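Local coordinates for PbSGBP-B lipoprotein (Prevotella bryantii B14, PDB 6D2Y), which probably binds polysaccharide as a surface glycan-binding lipoprotein of a polysaccharide utilization locus and carries a bound magnesium ion, at residues W325-M330 and V443-I448; G272-E277 and N425-K430. One frame throughout, in Å; residues are numbered along the deposited sequence.

Contacts 1 and 2 lie side by side in the domain assigned as xyloglucan-binding, their centres about 10 Å apart. Their segments alternate along the chain: 272-277, 325-330, 425-430, then 443-448. Segments 325-330 and 425-430 join the two contacts directly, through a probable hydrogen bond from Ile-429 N to Pro-329 O at 2.9 Å. Beside it, CG of the selenomethionine Met-330 packs 3.6 Å from Leu-428 CD1. Strands 330-335 and 423-428 are antiparallel neighbours in one sheet, and these residues lie where the pair meets its loops. Both contacts are away from the magnesium site; a glycerol, probably from the crystallisation liquor, lies about 4 Å from the Trp-274 side chain in contact 2.

Contact 1 of 2, residues W325-M330 and V443-I448; sequences WGAGPM and VECTPI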
loop_
_atom_site.group_PDB
_atom_site.type_symbol
_atom_site.label_atom_id
_atom_site.label_comp_id
_atom_site.label_asym_id
_atom_site.label_seq_id
_atom_site.Cartn_x
_atom_site.Cartn_y
_atom_site.Cartn_z
ATOM N N TRP A 325 -14.547 -7.373 14.122
ATOM C CA TRP A 325 -14.037 -6.169 14.770
ATOM C C TRP A 325 -14.823 -4.983 14.229
ATOM O O TRP A 325 -14.629 -4.575 13.079
ATOM C CB TRP A 325 -12.541 -6.013 14.507
ATOM C CG TRP A 325 -11.951 -4.733 15.012
ATOM C CD1 TRP A 325 -12.325 -4.037 16.124
ATOM C CD2 TRP A 325 -10.874 -3.997 14.420
ATOM N NE1 TRP A 325 -11.549 -2.910 16.261
ATOM C CE2 TRP A 325 -10.649 -2.864 15.228
ATOM C CE3 TRP A 325 -10.079 -4.186 13.286
ATOM C CZ2 TRP A 325 -9.663 -1.924 14.938
ATOM C CZ3 TRP A 325 -9.100 -3.251 13.000
ATOM C CH2 TRP A 325 -8.900 -2.136 13.823
ATOM N N GLY A 326 -15.709 -4.434 15.055
ATOM C CA GLY A 326 -16.598 -3.387 14.596
ATOM C C GLY A 326 -16.592 -2.133 15.442
ATOM O O GLY A 326 -17.345 -1.194 15.167
ATOM N N ALA A 327 -15.758 -2.093 16.478
ATOM C CA ALA A 327 -15.679 -0.905 17.313
ATOM C C ALA A 327 -14.272 -0.783 17.873
ATOM O O ALA A 327 -13.516 -1.754 17.929
ATOM C CB ALA A 327 -16.707 -0.938 18.449
ATOM N N GLY A 328 -13.930 0.430 18.287
ATOM C CA GLY A 328 -12.656 0.675 18.912
ATOM C C GLY A 328 -11.537 0.790 17.909
ATOM O O GLY A 328 -10.994 -0.208 17.421
ATOM N N PRO A 329 -11.173 2.024 17.580
ATOM C CA PRO A 329 -10.130 2.238 16.575
ATOM C C PRO A 329 -8.777 1.758 17.072
ATOM O O PRO A 329 -8.426 1.922 18.243
ATOM C CB PRO A 329 -10.143 3.756 16.370
ATOM C CG PRO A 329 -11.439 4.236 16.960
ATOM C CD PRO A 329 -11.724 3.291 18.085
HETATM N N MSE A 330 -7.965 1.257 16.177
HETATM C CA MSE A 330 -6.684 0.759 16.503
HETATM C C MSE A 330 -5.658 1.802 16.449
HETATM O O MSE A 330 -5.237 2.181 15.404
HETATM C CB MSE A 330 -6.315 -0.307 15.498
HETATM C CG MSE A 330 -5.033 -1.037 15.837
HETATM SE SE MSE A 330 -4.301 -2.324 14.611
HETATM C CE MSE A 330 -5.528 -3.749 14.806
ATOM N N VAL A 443 -20.159 -0.632 16.718
ATOM C CA VAL A 443 -21.149 -1.586 17.203
ATOM C C VAL A 443 -20.472 -2.509 18.207
ATOM O O VAL A 443 -19.292 -2.850 18.058
ATOM C CB VAL A 443 -21.794 -2.384 16.048
ATOM C CG1 VAL A 443 -22.306 -1.437 14.974
ATOM C CG2 VAL A 443 -20.808 -3.378 15.451
ATOM N N GLU A 444 -21.214 -2.890 19.245
ATOM C CA GLU A 444 -20.665 -3.767 20.270
ATOM C C GLU A 444 -20.263 -5.100 19.656
ATOM O O GLU A 444 -20.988 -5.668 18.834
ATOM C CB GLU A 444 -21.688 -3.979 21.388
ATOM C CG GLU A 444 -21.163 -4.758 22.580
ATOM C CD GLU A 444 -22.245 -5.048 23.601
ATOM O OE1 GLU A 444 -23.398 -5.301 23.191
ATOM O OE2 GLU A 444 -21.943 -5.020 24.812
ATOM N N CYS A 445 -19.094 -5.597 20.048
ATOM C CA CYS A 445 -18.530 -6.778 19.414
ATOM C C CYS A 445 -17.684 -7.543 20.422
ATOM O O CYS A 445 -17.497 -7.119 21.567
ATOM C CB CYS A 445 -17.699 -6.393 18.185
ATOM S SG CYS A 445 -16.526 -5.040 18.463
ATOM N N THR A 446 -17.179 -8.691 19.977
ATOM C CA THR A 446 -16.200 -9.489 20.711
ATOM C C THR A 446 -15.087 -9.808 19.724
ATOM O O THR A 446 -15.026 -10.916 19.173
ATOM C CB THR A 446 -16.823 -10.761 21.287
ATOM O OG1 THR A 446 -17.430 -11.518 20.231
ATOM C CG2 THR A 446 -17.877 -10.419 22.332
ATOM N N PRO A 447 -14.194 -8.858 19.467
ATOM C CA PRO A 447 -13.237 -9.021 18.372
ATOM C C PRO A 447 -12.040 -9.872 18.760
ATOM O O PRO A 447 -11.575 -9.865 19.902
ATOM C CB PRO A 447 -12.811 -7.581 18.072
ATOM C CG PRO A 447 -12.898 -6.904 19.400
ATOM C CD PRO A 447 -14.037 -7.560 20.149
ATOM N N ILE A 448 -11.550 -10.620 17.776
ATOM C CA ILE A 448 -10.311 -11.381 17.880
ATOM C C ILE A 448 -9.419 -10.944 16.729
ATOM O O ILE A 448 -9.779 -11.119 15.558
ATOM C CB ILE A 448 -10.552 -12.897 17.839
ATOM C CG1 ILE A 448 -11.203 -13.373 19.140
ATOM C CG2 ILE A 448 -9.239 -13.632 17.592
ATOM C CD1 ILE A 448 -11.189 -14.884 19.321
#
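The indole of Trp-325 and the ring of Pro-447 cross obliquely, and Pro-447 CB comes neither squarely over the indole face nor at its edge. The closest side-chain approach is Trp-325 CB to Pro-447 CB, 3.9 Å. Gly-328 O and Met-330 N lie at the indole edge, in its plane, because the chain after Trp-325 curls round its own side chain. Trp-377 adds an edge-to-face ring pair, while Leu-428 of strand 423-428 and Met-317 of strand 311-318 also touch this side chain. CG of Trp-325 lies anti to the backbone N (chi1 174°). At the ring edge NE1 donates to Gly-328 O, 3.0 Å away and in the ring plane. A weak, bent bond from NE1 to Ala-327 O is added, so one N-H serves two carbonyls.

Farther along, the two loops meet through backbone and sulfur. Cys-445 SG sits between its own backbone N and carbonyl carbon (chi1 48°) and accepts from Gly-326 N, N to SG 3.6 Å, nearly straight at 162°. The same sulfur lies 4.1 Å from Ala-327 CB. Val-443 N donates to Gly-326 O at 3.3 Å from above the carbonyl plane, and Ala-327 CB rests 3.2 Å from Val-443 O.

Gly-326 is thus gripped at both its amide and its carbonyl by the 443-448 loop. In this largely buried place the thiol satisfies a backbone N-H, and the polar edge of the tryptophan is satisfied within its own loop, leaving its apolar parts to pack against proline and the sheet.

Contact 2 of 2, residues G272-E277 and N425-K430; sequences GKWNDE and NIFLIK
Phe-427 drives its ring edge into one face of Trp-274 in a T-shaped (edge-to-face) stack, with planes at 83° and its centroid 5.0 Å from that of the five-membered ring. Phe-427 CE2 and CZ do the touching; CE2 lies over the middle of the indole, 3.7 Å from Trp-274 CE2. CG of Phe-427 is anti to the backbone N (chi1 -160°), which starts the ring toward the loop. At another part of the phenyl edge, CE1 meets Asn-275 O at 3.3 Å, near the ring plane; Ile-429 CG2 lies over one phenyl face, offset toward the rim.

Ile-429 also sends CD1 to the indole, 3.5 Å from Trp-274 CE3, and its CG1 lies beside Gly-272 O. That carbonyl takes the single direct hydrogen bond between the segments, from Lys-430 N at 3.0 Å, in the carbonyl plane on a lone pair. The lysine amine leads away to a salt bridge with Asp-441.

Water 1 bridges the segments beside the aromatic pair, lying 2.7 Å from Lys-273 O and 2.8 Å from Leu-428 O, with a weak bond from Asn-275 N. It has more acceptors around it than protons to give.

The loop is stiffened from within: Asn-275 OD1 accepts from Glu-277 N in an Asx turn leading into the 3-10 turn. Trp-274 NE1 points to Asp-276 OD2, modelled doubtfully short, and His-364 meets the indole as well.

Here, in the beta sandwich, the loop preceding strand 279-282 folds back on the end of its antiparallel partner, strand 423-428, by way of an aromatic pair, one backbone bond and a bridging water.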
loop_
_atom_site.group_PDB
_atom_site.type_symbol
_atom_site.label_atom_id
_atom_site.label_comp_id
_atom_site.label_asym_id
_atom_site.label_seq_id
_atom_site.Cartn_x
_atom_site.Cartn_y
_atom_site.Cartn_z
ATOM N N GLY A 272 -15.958 2.316 22.332
ATOM C CA GLY A 272 -14.516 2.110 22.385
ATOM C C GLY A 272 -13.887 2.448 23.718
ATOM O O GLY A 272 -12.763 2.966 23.758
ATOM N N LYS A 273 -14.586 2.158 24.815
ATOM C CA LYS A 273 -14.110 2.535 26.139
ATOM C C LYS A 273 -12.787 1.849 26.456
ATOM O O LYS A 273 -12.489 0.760 25.956
ATOM C CB LYS A 273 -15.161 2.186 27.196
ATOM C CG LYS A 273 -14.829 2.664 28.602
ATOM C CD LYS A 273 -15.756 2.054 29.642
ATOM C CE LYS A 273 -16.333 3.122 30.560
ATOM N NZ LYS A 273 -17.511 2.628 31.326
ATOM N N TRP A 274 -11.984 2.514 27.291
ATOM C CA TRP A 274 -10.686 1.991 27.698
ATOM C C TRP A 274 -10.829 0.596 28.294
ATOM O O TRP A 274 -11.597 0.379 29.234
ATOM C CB TRP A 274 -10.035 2.937 28.712
ATOM C CG TRP A 274 -8.611 2.589 29.079
ATOM C CD1 TRP A 274 -8.158 1.407 29.596
ATOM C CD2 TRP A 274 -7.462 3.442 28.975
ATOM N NE1 TRP A 274 -6.803 1.468 29.807
ATOM C CE2 TRP A 274 -6.351 2.707 29.437
ATOM C CE3 TRP A 274 -7.265 4.755 28.534
ATOM C CZ2 TRP A 274 -5.064 3.241 29.470
ATOM C CZ3 TRP A 274 -5.986 5.282 28.566
ATOM C CH2 TRP A 274 -4.902 4.526 29.032
ATOM N N ASN A 275 -10.072 -0.343 27.733
ATOM C CA ASN A 275 -10.044 -1.726 28.198
ATOM C C ASN A 275 -8.679 -2.287 27.817
ATOM O O ASN A 275 -8.402 -2.489 26.628
ATOM C CB ASN A 275 -11.179 -2.539 27.573
ATOM C CG ASN A 275 -11.360 -3.901 28.225
ATOM O OD1 ASN A 275 -10.469 -4.400 28.911
ATOM N ND2 ASN A 275 -12.517 -4.520 27.993
ATOM N N ASP A 276 -7.822 -2.520 28.818
ATOM C CA ASP A 276 -6.468 -3.012 28.572
ATOM C C ASP A 276 -6.427 -4.420 27.989
ATOM O O ASP A 276 -5.334 -4.892 27.639
ATOM C CB ASP A 276 -5.636 -2.982 29.863
ATOM C CG ASP A 276 -5.684 -1.637 30.565
ATOM O OD1 ASP A 276 -5.771 -1.606 31.807
ATOM O OD2 ASP A 276 -5.646 -0.604 29.845
ATOM N N GLU A 277 -7.572 -5.099 27.879
ATOM C CA GLU A 277 -7.600 -6.385 27.197
ATOM C C GLU A 277 -7.217 -6.264 25.729
ATOM O O GLU A 277 -6.830 -7.265 25.117
ATOM C CB GLU A 277 -8.984 -7.023 27.310
ATOM C CG GLU A 277 -9.311 -7.588 28.681
ATOM C CD GLU A 277 -8.650 -8.930 28.927
ATOM O OE1 GLU A 277 -8.427 -9.672 27.946
ATOM O OE2 GLU A 277 -8.363 -9.250 30.101
ATOM N N ASN A 425 3.152 0.625 20.988
ATOM C CA ASN A 425 1.880 0.258 21.590
ATOM C C ASN A 425 0.843 0.057 20.495
ATOM O O ASN A 425 0.782 0.834 19.536
ATOM C CB ASN A 425 1.390 1.331 22.567
ATOM C CG ASN A 425 1.854 1.084 23.985
ATOM O OD1 ASN A 425 2.856 0.409 24.212
ATOM N ND2 ASN A 425 1.124 1.633 24.950
ATOM N N ILE A 426 0.041 -0.994 20.634
ATOM C CA ILE A 426 -1.122 -1.229 19.783
ATOM C C ILE A 426 -2.324 -1.319 20.710
ATOM O O ILE A 426 -2.439 -2.267 21.497
ATOM C CB ILE A 426 -0.978 -2.497 18.931
ATOM C CG1 ILE A 426 0.339 -2.468 18.149
ATOM C CG2 ILE A 426 -2.172 -2.644 17.998
ATOM C CD1 ILE A 426 0.350 -3.342 16.918
ATOM N N PHE A 427 -3.215 -0.334 20.623
ATOM C CA PHE A 427 -4.326 -0.191 21.556
ATOM C C PHE A 427 -5.607 0.055 20.775
ATOM O O PHE A 427 -5.710 1.043 20.038
ATOM C CB PHE A 427 -4.062 0.952 22.541
ATOM C CG PHE A 427 -4.882 0.880 23.801
ATOM C CD1 PHE A 427 -5.754 -0.171 24.024
ATOM C CD2 PHE A 427 -4.780 1.871 24.763
ATOM C CE1 PHE A 427 -6.509 -0.233 25.181
ATOM C CE2 PHE A 427 -5.531 1.815 25.922
ATOM C CZ PHE A 427 -6.397 0.762 26.130
ATOM N N LEU A 428 -6.578 -0.840 20.938
ATOM C CA LEU A 428 -7.913 -0.674 20.371
ATOM C C LEU A 428 -8.724 0.183 21.331
ATOM O O LEU A 428 -9.230 -0.309 22.341
ATOM C CB LEU A 428 -8.579 -2.028 20.161
ATOM C CG LEU A 428 -8.419 -2.792 18.849
ATOM C CD1 LEU A 428 -6.980 -2.805 18.368
ATOM C CD2 LEU A 428 -8.923 -4.207 19.061
ATOM N N ILE A 429 -8.853 1.471 21.026
ATOM C CA ILE A 429 -9.518 2.390 21.941
ATOM C C ILE A 429 -9.938 3.631 21.168
ATOM O O ILE A 429 -9.234 4.086 20.262
ATOM C CB ILE A 429 -8.601 2.743 23.138
ATOM C CG1 ILE A 429 -9.323 3.664 24.124
ATOM C CG2 ILE A 429 -7.306 3.378 22.655
ATOM C CD1 ILE A 429 -8.511 3.985 25.349
ATOM N N LYS A 430 -11.101 4.166 21.528
ATOM C CA LYS A 430 -11.548 5.475 21.071
ATOM C C LYS A 430 -11.225 6.486 22.165
ATOM O O LYS A 430 -11.804 6.437 23.255
ATOM C CB LYS A 430 -13.040 5.468 20.747
ATOM C CG LYS A 430 -13.599 6.844 20.435
ATOM C CD LYS A 430 -15.050 6.968 20.867
ATOM C CE LYS A 430 -15.667 8.250 20.338
ATOM N NZ LYS A 430 -17.084 8.073 19.920
HETATM O O HOH W 1 -10.144 -0.104 25.029
#